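Local structure of LPS-assembly lipoprotein LptE (Acinetobacter baumannii, 5TSE) at residues Y13-L18 and G39-N44; T29-Y34 and D124-I129; N44-Y49 and E81-N86. The protein probably acts with LptD in placing lipopolysaccharide at the surface of the outer membrane, and probably binds lipopolysaccharide itself. One frame throughout, in Å; residues are numbered along the deposited sequence.

Contact 1: residues Y13-L18 and G39-N44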
loop_
_atom_site.group_PDB
_atom_site.type_symbol
_atom_site.label_atom_id
_atom_site.label_comp_id
_atom_site.label_asym_id
_atom_site.label_seq_id
_atom_site.Cartn_x
_atom_site.Cartn_y
_atom_site.Cartn_z
ATOM N N TYR A 13 17.282 0.059 -2.889
ATOM C CA TYR A 13 16.896 -1.313 -2.505
ATOM C C TYR A 13 16.672 -2.152 -3.767
ATOM O O TYR A 13 15.538 -2.273 -4.257
ATOM C CB TYR A 13 15.625 -1.306 -1.657
ATOM C CG TYR A 13 15.631 -0.293 -0.542
ATOM C CD1 TYR A 13 16.406 -0.482 0.606
ATOM C CD2 TYR A 13 14.839 0.850 -0.621
ATOM C CE1 TYR A 13 16.403 0.459 1.632
ATOM C CE2 TYR A 13 14.826 1.791 0.394
ATOM C CZ TYR A 13 15.603 1.597 1.518
ATOM O OH TYR A 13 15.577 2.541 2.518
ATOM N N LYS A 14 17.753 -2.746 -4.272
ATOM C CA LYS A 14 17.696 -3.525 -5.509
ATOM C C LYS A 14 16.887 -4.800 -5.397
ATOM O O LYS A 14 16.070 -5.094 -6.256
ATOM C CB LYS A 14 19.101 -3.918 -6.007
ATOM C CG LYS A 14 20.051 -2.789 -6.396
ATOM C CD LYS A 14 20.693 -2.103 -5.200
ATOM C CE LYS A 14 21.841 -1.204 -5.637
ATOM N NZ LYS A 14 22.549 -0.618 -4.465
ATOM N N LYS A 15 17.145 -5.571 -4.349
ATOM C CA LYS A 15 16.472 -6.855 -4.157
ATOM C C LYS A 15 15.544 -6.854 -2.953
ATOM O O LYS A 15 15.934 -6.445 -1.860
ATOM C CB LYS A 15 17.506 -7.965 -4.003
ATOM C CG LYS A 15 18.419 -8.151 -5.195
ATOM C CD LYS A 15 19.385 -9.295 -4.928
ATOM C CE LYS A 15 20.352 -9.506 -6.079
ATOM N NZ LYS A 15 21.280 -10.641 -5.811
ATOM N N LEU A 16 14.322 -7.340 -3.165
ATOM C CA LEU A 16 13.311 -7.401 -2.116
ATOM C C LEU A 16 12.490 -8.670 -2.060
ATOM O O LEU A 16 12.377 -9.430 -3.027
ATOM C CB LEU A 16 12.320 -6.233 -2.232
ATOM C CG LEU A 16 12.749 -4.848 -1.769
ATOM C CD1 LEU A 16 11.574 -3.888 -1.872
ATOM C CD2 LEU A 16 13.233 -4.909 -0.332
ATOM N N SER A 17 11.924 -8.858 -0.874
ATOM C CA SER A 17 11.023 -9.935 -0.554
ATOM C C SER A 17 9.876 -9.209 0.151
ATOM O O SER A 17 10.096 -8.136 0.736
ATOM C CB SER A 17 11.696 -10.914 0.377
ATOM O OG SER A 17 10.921 -12.077 0.490
ATOM N N LEU A 18 8.671 -9.767 0.090
ATOM C CA LEU A 18 7.507 -9.121 0.702
ATOM C C LEU A 18 6.949 -9.922 1.864
ATOM O O LEU A 18 6.688 -11.124 1.732
ATOM C CB LEU A 18 6.374 -8.967 -0.320
ATOM C CG LEU A 18 6.676 -8.333 -1.676
ATOM C CD1 LEU A 18 5.428 -8.367 -2.537
ATOM C CD2 LEU A 18 7.183 -6.918 -1.519
ATOM N N GLY A 39 12.347 -1.600 -11.622
ATOM C CA GLY A 39 13.650 -2.243 -11.654
ATOM C C GLY A 39 13.977 -3.088 -10.438
ATOM O O GLY A 39 15.042 -3.689 -10.393
ATOM N N VAL A 40 13.081 -3.135 -9.447
ATOM C CA VAL A 40 13.307 -3.954 -8.250
ATOM C C VAL A 40 13.174 -5.422 -8.659
ATOM O O VAL A 40 12.374 -5.758 -9.528
ATOM C CB VAL A 40 12.303 -3.621 -7.122
ATOM C CG1 VAL A 40 12.544 -4.494 -5.894
ATOM C CG2 VAL A 40 12.389 -2.143 -6.757
ATOM N N GLN A 41 13.971 -6.287 -8.045
ATOM C CA GLN A 41 13.941 -7.709 -8.355
ATOM C C GLN A 41 13.420 -8.492 -7.155
ATOM O O GLN A 41 13.982 -8.392 -6.066
ATOM C CB GLN A 41 15.345 -8.187 -8.708
ATOM C CG GLN A 41 15.394 -9.619 -9.227
ATOM C CD GLN A 41 16.810 -10.108 -9.460
ATOM O OE1 GLN A 41 17.773 -9.354 -9.293
ATOM N NE2 GLN A 41 16.946 -11.382 -9.842
ATOM N N LEU A 42 12.349 -9.264 -7.356
ATOM C CA LEU A 42 11.781 -10.089 -6.287
ATOM C C LEU A 42 12.762 -11.220 -6.028
ATOM O O LEU A 42 12.952 -12.098 -6.880
ATOM C CB LEU A 42 10.419 -10.652 -6.675
ATOM C CG LEU A 42 9.310 -9.632 -6.917
ATOM C CD1 LEU A 42 8.052 -10.351 -7.391
ATOM C CD2 LEU A 42 9.042 -8.815 -5.656
ATOM N N SER A 43 13.384 -11.193 -4.853
ATOM C CA SER A 43 14.394 -12.172 -4.516
ATOM C C SER A 43 14.293 -12.666 -3.080
ATOM O O SER A 43 13.702 -12.005 -2.208
ATOM C CB SER A 43 15.767 -11.533 -4.739
ATOM O OG SER A 43 16.817 -12.470 -4.608
ATOM N N ASN A 44 14.869 -13.850 -2.870
ATOM C CA ASN A 44 14.956 -14.499 -1.567
ATOM C C ASN A 44 16.437 -14.685 -1.199
ATOM O O ASN A 44 16.749 -15.336 -0.203
ATOM C CB ASN A 44 14.258 -15.859 -1.592
ATOM C CG ASN A 44 12.842 -15.778 -2.133
ATOM O OD1 ASN A 44 12.637 -15.406 -3.292
ATOM N ND2 ASN A 44 11.858 -16.161 -1.316
#
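The carboxamide of Gln-41 is approached from the other segment by Lys-15, whose CE stands 4.1 Å from OE1, displaced to the oxygen side of the flat group rather than over its middle. The two side chains run side by side and point the same way, as expected for directly paired residues of a parallel ladder. That ladder joins the two strands of a beta-alpha-beta unit: strand 15-19, helix 25-37 and the short edge strand 41-42. Lys-15 pairs with Gln-41 on one face of the sheet and Leu-16 with Leu-42 on the other.

Three backbone hydrogen bonds establish the register. Gln-41 N donates to Lys-14 O (3.0 Å), nearly along the C=O axis. Leu-16 N then donates to Gln-41 O (3.1 Å), and Ser-43 N to Leu-16 O (2.7 Å); each of these two donors is tilted 25° from the plane of its carbonyl. Leu-16 thus bonds to the residues flanking Leu-42, as parallel pairing requires.

On the leucine face, Val-40 lies obliquely against Leu-16. Its CG1 is anti to the backbone N (chi1 179°) and reaches Leu-16 CB at 4.1 Å, while the same methyl lies 3.6 Å from Lys-14 O. Leu-42 and Leu-18 pack on Lys-32 of the connecting helix, which is terminated by a Schellman motif with Gly-39 as its C-prime residue: the positive phi of this glycine lets Val-40 N bond to Leu-35 O.

Across the lysine face, Lys-15 CB packs on Ser-43 CB at 4.0 Å. The hydroxyl of Ser-43 takes part in a hydrogen bond with Asp-45 N in the loop that follows. Past the last ladder bond, Ser-17 CB rests 3.4 Å from Ser-43 O.

Contact 2: residues T29-Y34 and D124-I129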
loop_
_atom_site.group_PDB
_atom_site.type_symbol
_atom_site.label_atom_id
_atom_site.label_comp_id
_atom_site.label_asym_id
_atom_site.label_seq_id
_atom_site.Cartn_x
_atom_site.Cartn_y
_atom_site.Cartn_z
ATOM N N THR A 29 -0.262 -8.613 -5.268
ATOM C CA THR A 29 -0.203 -8.676 -6.731
ATOM C C THR A 29 0.235 -7.335 -7.326
ATOM O O THR A 29 1.187 -7.269 -8.084
ATOM C CB THR A 29 -1.579 -9.059 -7.312
ATOM O OG1 THR A 29 -1.987 -10.326 -6.780
ATOM C CG2 THR A 29 -1.530 -9.122 -8.857
ATOM N N GLN A 30 -0.449 -6.271 -6.933
ATOM C CA GLN A 30 -0.149 -4.933 -7.426
ATOM C C GLN A 30 1.248 -4.454 -7.022
ATOM O O GLN A 30 1.917 -3.788 -7.816
ATOM C CB GLN A 30 -1.236 -3.939 -6.989
ATOM C CG GLN A 30 -2.628 -4.336 -7.470
ATOM C CD GLN A 30 -2.734 -4.394 -8.990
ATOM O OE1 GLN A 30 -2.899 -3.371 -9.657
ATOM N NE2 GLN A 30 -2.685 -5.599 -9.538
ATOM N N LEU A 31 1.706 -4.791 -5.819
ATOM C CA LEU A 31 3.058 -4.381 -5.415
ATOM C C LEU A 31 4.096 -4.984 -6.308
ATOM O O LEU A 31 5.070 -4.321 -6.654
ATOM C CB LEU A 31 3.391 -4.787 -3.986
ATOM C CG LEU A 31 2.752 -3.986 -2.880
ATOM C CD1 LEU A 31 3.046 -4.633 -1.529
ATOM C CD2 LEU A 31 3.238 -2.546 -2.940
ATOM N N LYS A 32 3.887 -6.243 -6.679
ATOM C CA LYS A 32 4.828 -6.957 -7.531
ATOM C C LYS A 32 4.962 -6.334 -8.916
ATOM O O LYS A 32 6.086 -6.087 -9.363
ATOM C CB LYS A 32 4.464 -8.446 -7.625
ATOM C CG LYS A 32 4.765 -9.221 -6.351
ATOM C CD LYS A 32 4.369 -10.686 -6.464
ATOM C CE LYS A 32 4.752 -11.449 -5.204
ATOM N NZ LYS A 32 4.305 -12.865 -5.241
ATOM N N VAL A 33 3.838 -6.060 -9.585
ATOM C CA VAL A 33 3.901 -5.463 -10.934
ATOM C C VAL A 33 4.648 -4.126 -10.907
ATOM O O VAL A 33 5.563 -3.912 -11.703
ATOM C CB VAL A 33 2.512 -5.313 -11.625
ATOM C CG1 VAL A 33 1.817 -6.668 -11.726
ATOM C CG2 VAL A 33 1.602 -4.325 -10.908
ATOM N N TYR A 34 4.301 -3.266 -9.951
ATOM C CA TYR A 34 4.921 -1.943 -9.832
ATOM C C TYR A 34 6.378 -1.980 -9.345
ATOM O O TYR A 34 7.211 -1.231 -9.859
ATOM C CB TYR A 34 4.054 -0.991 -8.976
ATOM C CG TYR A 34 2.665 -0.793 -9.545
ATOM C CD1 TYR A 34 2.493 -0.371 -10.863
ATOM C CD2 TYR A 34 1.528 -0.965 -8.768
ATOM C CE1 TYR A 34 1.236 -0.172 -11.404
ATOM C CE2 TYR A 34 0.259 -0.767 -9.303
ATOM C CZ TYR A 34 0.122 -0.368 -10.627
ATOM O OH TYR A 34 -1.125 -0.151 -11.188
ATOM N N ASP A 124 -3.717 2.571 -6.188
ATOM C CA ASP A 124 -3.154 3.875 -5.803
ATOM C C ASP A 124 -2.123 3.663 -4.706
ATOM O O ASP A 124 -0.974 4.096 -4.828
ATOM C CB ASP A 124 -4.318 4.800 -5.335
ATOM C CG ASP A 124 -3.857 6.206 -4.822
ATOM O OD1 ASP A 124 -2.709 6.371 -4.371
ATOM O OD2 ASP A 124 -4.686 7.147 -4.837
ATOM N N LEU A 125 -2.513 2.950 -3.656
ATOM C CA LEU A 125 -1.608 2.701 -2.544
ATOM C C LEU A 125 -0.383 1.876 -2.959
ATOM O O LEU A 125 0.712 2.167 -2.517
ATOM C CB LEU A 125 -2.340 2.052 -1.367
ATOM C CG LEU A 125 -1.515 1.887 -0.086
ATOM C CD1 LEU A 125 -0.872 3.212 0.323
ATOM C CD2 LEU A 125 -2.369 1.349 1.040
ATOM N N ALA A 126 -0.557 0.875 -3.822
ATOM C CA ALA A 126 0.587 0.073 -4.293
ATOM C C ALA A 126 1.640 0.978 -4.956
ATOM O O ALA A 126 2.856 0.811 -4.742
ATOM C CB ALA A 126 0.125 -1.014 -5.268
ATOM N N GLN A 127 1.160 1.950 -5.737
ATOM C CA GLN A 127 2.029 2.902 -6.433
ATOM C C GLN A 127 2.741 3.836 -5.443
ATOM O O GLN A 127 3.923 4.104 -5.620
ATOM C CB GLN A 127 1.241 3.690 -7.507
ATOM C CG GLN A 127 0.623 2.788 -8.571
ATOM C CD GLN A 127 -0.038 3.541 -9.724
ATOM O OE1 GLN A 127 0.500 4.516 -10.237
ATOM N NE2 GLN A 127 -1.195 3.053 -10.163
ATOM N N GLN A 128 2.053 4.306 -4.396
ATOM C CA GLN A 128 2.710 5.177 -3.389
ATOM C C GLN A 128 3.804 4.429 -2.631
ATOM O O GLN A 128 4.856 4.990 -2.339
ATOM C CB GLN A 128 1.740 5.734 -2.338
ATOM C CG GLN A 128 0.680 6.696 -2.819
ATOM C CD GLN A 128 -0.198 7.155 -1.656
ATOM O OE1 GLN A 128 0.282 7.766 -0.686
ATOM N NE2 GLN A 128 -1.476 6.871 -1.744
ATOM N N ILE A 129 3.522 3.189 -2.250
ATOM C CA ILE A 129 4.510 2.374 -1.535
ATOM C C ILE A 129 5.732 2.209 -2.416
ATOM O O ILE A 129 6.853 2.409 -1.976
ATOM C CB ILE A 129 3.967 0.979 -1.198
ATOM C CG1 ILE A 129 2.821 1.104 -0.191
ATOM C CG2 ILE A 129 5.069 0.110 -0.610
ATOM C CD1 ILE A 129 2.000 -0.161 -0.027
#
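Leu-31 and Ala-126 bring their CA atoms to 5.2 Å where helix segments 29-34 and 124-129 cross at -46°, their axes 8.8 Å apart at closest approach. The small Ala-126 is the centre of the contact: its CB meets Gln-30 CB at 3.7 Å and also lies at the edge of the Tyr-34 ring, near the ring plane, beside CD2.

One face of that ring carries Gln-127 CG, 3.8 Å from the centroid and only 16° off the normal, a CH-pi contact; Val-33 CG2 covers the opposite face. Beyond CG the Gln-127 chain is extended (chi2 -174°), which carries its CD out toward the phenol end of the ring. There the carboxylate of Asp-123, also on helix 110-134, takes the Tyr-34 hydroxyl in a hydrogen bond and, weakly, the Gln-127 amide.

On the other flank of Ala-126, Leu-31 CD2 reaches Ile-129 CD1 at 4.0 Å, the two side chains crossing at about a right angle. Leu-125 touches Leu-74 and Val-76, and Ile-129 touches Phe-78, all on strand 68-81. Helix packing above a sheet in this way is characteristic of a two-layer alpha/beta fold.

Contact 3: residues N44-Y49 and E81-N86; sequences NDNDAY and EDRQGN
Arg-83, in the type I beta turn Asp-82 to Gly-85, reaches across to the loop holding the type I turn Asp-45 to Ala-48, at one end of the mixed sheet. No hydrogen bond spans the segments, so the evidence lies in carbonyl approaches and packing.

Three carbonyl oxygens of loop 44-49 approach Arg-83. Its CG lies 3.1 Å from Ala-48 O and its CD 3.0 Å from Asp-45 O, the oxygen that also accepts the turn-closing bond from Ala-48 N. A bend at chi3 (57°) turns NE out of line with the aliphatic chain, and the guanidinium beyond it sits with Asn-44 O over the centre of one face, 3.2 Å above its plane. The N-H angles are poor, so any attraction is probably electrostatic, between carbonyl dipoles and cation.

Packing is carried by Tyr-49. Glu-81 O lies at the edge of its ring, in plane, and CD1 meets Asp-82 at CA (3.7 Å) and CB (3.8 Å), the side chains crossing at a slant. Glu-81 itself is tied by its carboxylate to Arg-52.

Within the second loop, Asp-82 OD1 accepts from Gln-84 N (2.9 Å), closing an Asx turn, and from Asn-86 N (3.0 Å) as well; the two arrive from opposite faces of the carboxylate plane.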
loop_
_atom_site.group_PDB
_atom_site.type_symbol
_atom_site.label_atom_id
_atom_site.label_comp_id
_atom_site.label_asym_id
_atom_site.label_seq_id
_atom_site.Cartn_x
_atom_site.Cartn_y
_atom_site.Cartn_z
ATOM N N ASN A 44 14.869 -13.850 -2.870
ATOM C CA ASN A 44 14.956 -14.499 -1.567
ATOM C C ASN A 44 16.437 -14.685 -1.199
ATOM O O ASN A 44 16.749 -15.336 -0.203
ATOM C CB ASN A 44 14.258 -15.859 -1.592
ATOM C CG ASN A 44 12.842 -15.778 -2.133
ATOM O OD1 ASN A 44 12.637 -15.406 -3.292
ATOM N ND2 ASN A 44 11.858 -16.161 -1.316
ATOM N N ASP A 45 17.336 -14.107 -2.009
ATOM C CA ASP A 45 18.787 -14.204 -1.787
ATOM C C ASP A 45 19.173 -13.552 -0.467
ATOM O O ASP A 45 18.549 -12.578 -0.040
ATOM C CB ASP A 45 19.565 -13.549 -2.938
ATOM C CG ASP A 45 19.323 -14.233 -4.286
ATOM O OD1 ASP A 45 18.808 -15.379 -4.308
ATOM O OD2 ASP A 45 19.663 -13.614 -5.325
ATOM N N ASN A 46 20.237 -14.064 0.147
ATOM C CA ASN A 46 20.673 -13.586 1.461
ATOM C C ASN A 46 21.062 -12.085 1.530
ATOM O O ASN A 46 21.192 -11.536 2.624
ATOM C CB ASN A 46 21.813 -14.477 1.983
ATOM C CG ASN A 46 21.947 -14.443 3.500
ATOM O OD1 ASN A 46 21.010 -14.068 4.218
ATOM N ND2 ASN A 46 23.097 -14.885 3.999
ATOM N N ASP A 47 21.238 -11.433 0.376
ATOM C CA ASP A 47 21.567 -9.984 0.330
ATOM C C ASP A 47 20.336 -9.089 0.051
ATOM O O ASP A 47 20.442 -7.857 0.054
ATOM C CB ASP A 47 22.640 -9.690 -0.726
ATOM C CG ASP A 47 22.158 -9.953 -2.143
ATOM O OD1 ASP A 47 21.225 -10.770 -2.327
ATOM O OD2 ASP A 47 22.719 -9.346 -3.076
ATOM N N ALA A 48 19.188 -9.712 -0.218
ATOM C CA ALA A 48 17.942 -8.977 -0.502
ATOM C C ALA A 48 17.321 -8.446 0.771
ATOM O O ALA A 48 17.486 -9.032 1.821
ATOM C CB ALA A 48 16.947 -9.881 -1.210
ATOM N N TYR A 49 16.615 -7.326 0.673
ATOM C CA TYR A 49 15.945 -6.758 1.833
ATOM C C TYR A 49 14.510 -7.301 1.933
ATOM O O TYR A 49 14.090 -8.143 1.134
ATOM C CB TYR A 49 16.020 -5.219 1.814
ATOM C CG TYR A 49 17.433 -4.712 2.042
ATOM C CD1 TYR A 49 17.947 -4.596 3.336
ATOM C CD2 TYR A 49 18.266 -4.370 0.972
ATOM C CE1 TYR A 49 19.240 -4.150 3.561
ATOM C CE2 TYR A 49 19.561 -3.917 1.188
ATOM C CZ TYR A 49 20.043 -3.809 2.485
ATOM O OH TYR A 49 21.324 -3.368 2.717
ATOM N N GLU A 81 13.388 -3.935 6.141
ATOM C CA GLU A 81 14.223 -4.677 7.068
ATOM C C GLU A 81 15.133 -5.540 6.232
ATOM O O GLU A 81 14.827 -5.820 5.073
ATOM C CB GLU A 81 13.393 -5.612 7.949
ATOM C CG GLU A 81 12.411 -4.939 8.893
ATOM C CD GLU A 81 11.656 -5.936 9.747
ATOM O OE1 GLU A 81 11.846 -7.163 9.570
ATOM O OE2 GLU A 81 10.861 -5.500 10.600
ATOM N N ASP A 82 16.254 -5.951 6.814
ATOM C CA ASP A 82 17.163 -6.875 6.130
ATOM C C ASP A 82 16.712 -8.283 6.520
ATOM O O ASP A 82 15.815 -8.445 7.347
ATOM C CB ASP A 82 18.637 -6.621 6.499
ATOM C CG ASP A 82 18.928 -6.820 7.973
ATOM O OD1 ASP A 82 18.147 -7.505 8.660
ATOM O OD2 ASP A 82 19.960 -6.304 8.446
ATOM N N ARG A 83 17.357 -9.298 5.967
ATOM C CA ARG A 83 16.978 -10.683 6.265
ATOM C C ARG A 83 17.389 -11.204 7.656
ATOM O O ARG A 83 17.084 -12.345 7.998
ATOM C CB ARG A 83 17.457 -11.600 5.146
ATOM C CG ARG A 83 16.749 -11.281 3.835
ATOM C CD ARG A 83 17.284 -12.113 2.688
ATOM N NE ARG A 83 17.161 -13.533 2.977
ATOM C CZ ARG A 83 16.066 -14.264 2.784
ATOM N NH1 ARG A 83 14.948 -13.727 2.290
ATOM N NH2 ARG A 83 16.086 -15.553 3.102
ATOM N N GLN A 84 18.056 -10.369 8.449
ATOM C CA GLN A 84 18.445 -10.728 9.816
ATOM C C GLN A 84 17.489 -10.128 10.865
ATOM O O GLN A 84 17.669 -10.356 12.056
ATOM C CB GLN A 84 19.898 -10.331 10.108
ATOM C CG GLN A 84 20.933 -11.187 9.383
ATOM C CD GLN A 84 20.993 -10.968 7.877
ATOM O OE1 GLN A 84 20.789 -9.851 7.378
ATOM N NE2 GLN A 84 21.321 -12.033 7.142
ATOM N N GLY A 85 16.479 -9.378 10.414
ATOM C CA GLY A 85 15.481 -8.760 11.307
ATOM C C GLY A 85 15.734 -7.304 11.680
ATOM O O GLY A 85 14.887 -6.665 12.322
ATOM N N ASN A 86 16.887 -6.777 11.268
ATOM C CA ASN A 86 17.271 -5.404 11.582
ATOM C C ASN A 86 16.448 -4.408 10.797
ATOM O O ASN A 86 16.390 -4.463 9.564
ATOM C CB ASN A 86 18.751 -5.156 11.256
ATOM C CG ASN A 86 19.684 -6.132 11.951
ATOM O OD1 ASN A 86 20.680 -6.561 11.377
ATOM N ND2 ASN A 86 19.350 -6.503 13.179
#

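How the contacts relate
Contacts 1 and 2 alternate along the chain, in the order 13-18, 29-34, 39-44, 124-129, because helix 25-37 lies between the strands of contact 1 while its partner helix 110-134 comes near the end of the chain. Their centres are 14 Å apart and they touch through Lys-32. Contact 3 follows contact 1, shares Asn-44 with it and lies 10 Å away between centres; Lys-15 O to Tyr-49 N, a probable hydrogen bond, carries the sheet from strand 15-19 into strand 49-64. Contact 3 is nested inside the loop closed by contact 2, with centres 21 Å apart and no touch. Contact 2 joins the two helices layered over the sheet, contact 1 adds the edge strand, and contact 3 is a surface meeting of loops at the sheet's end.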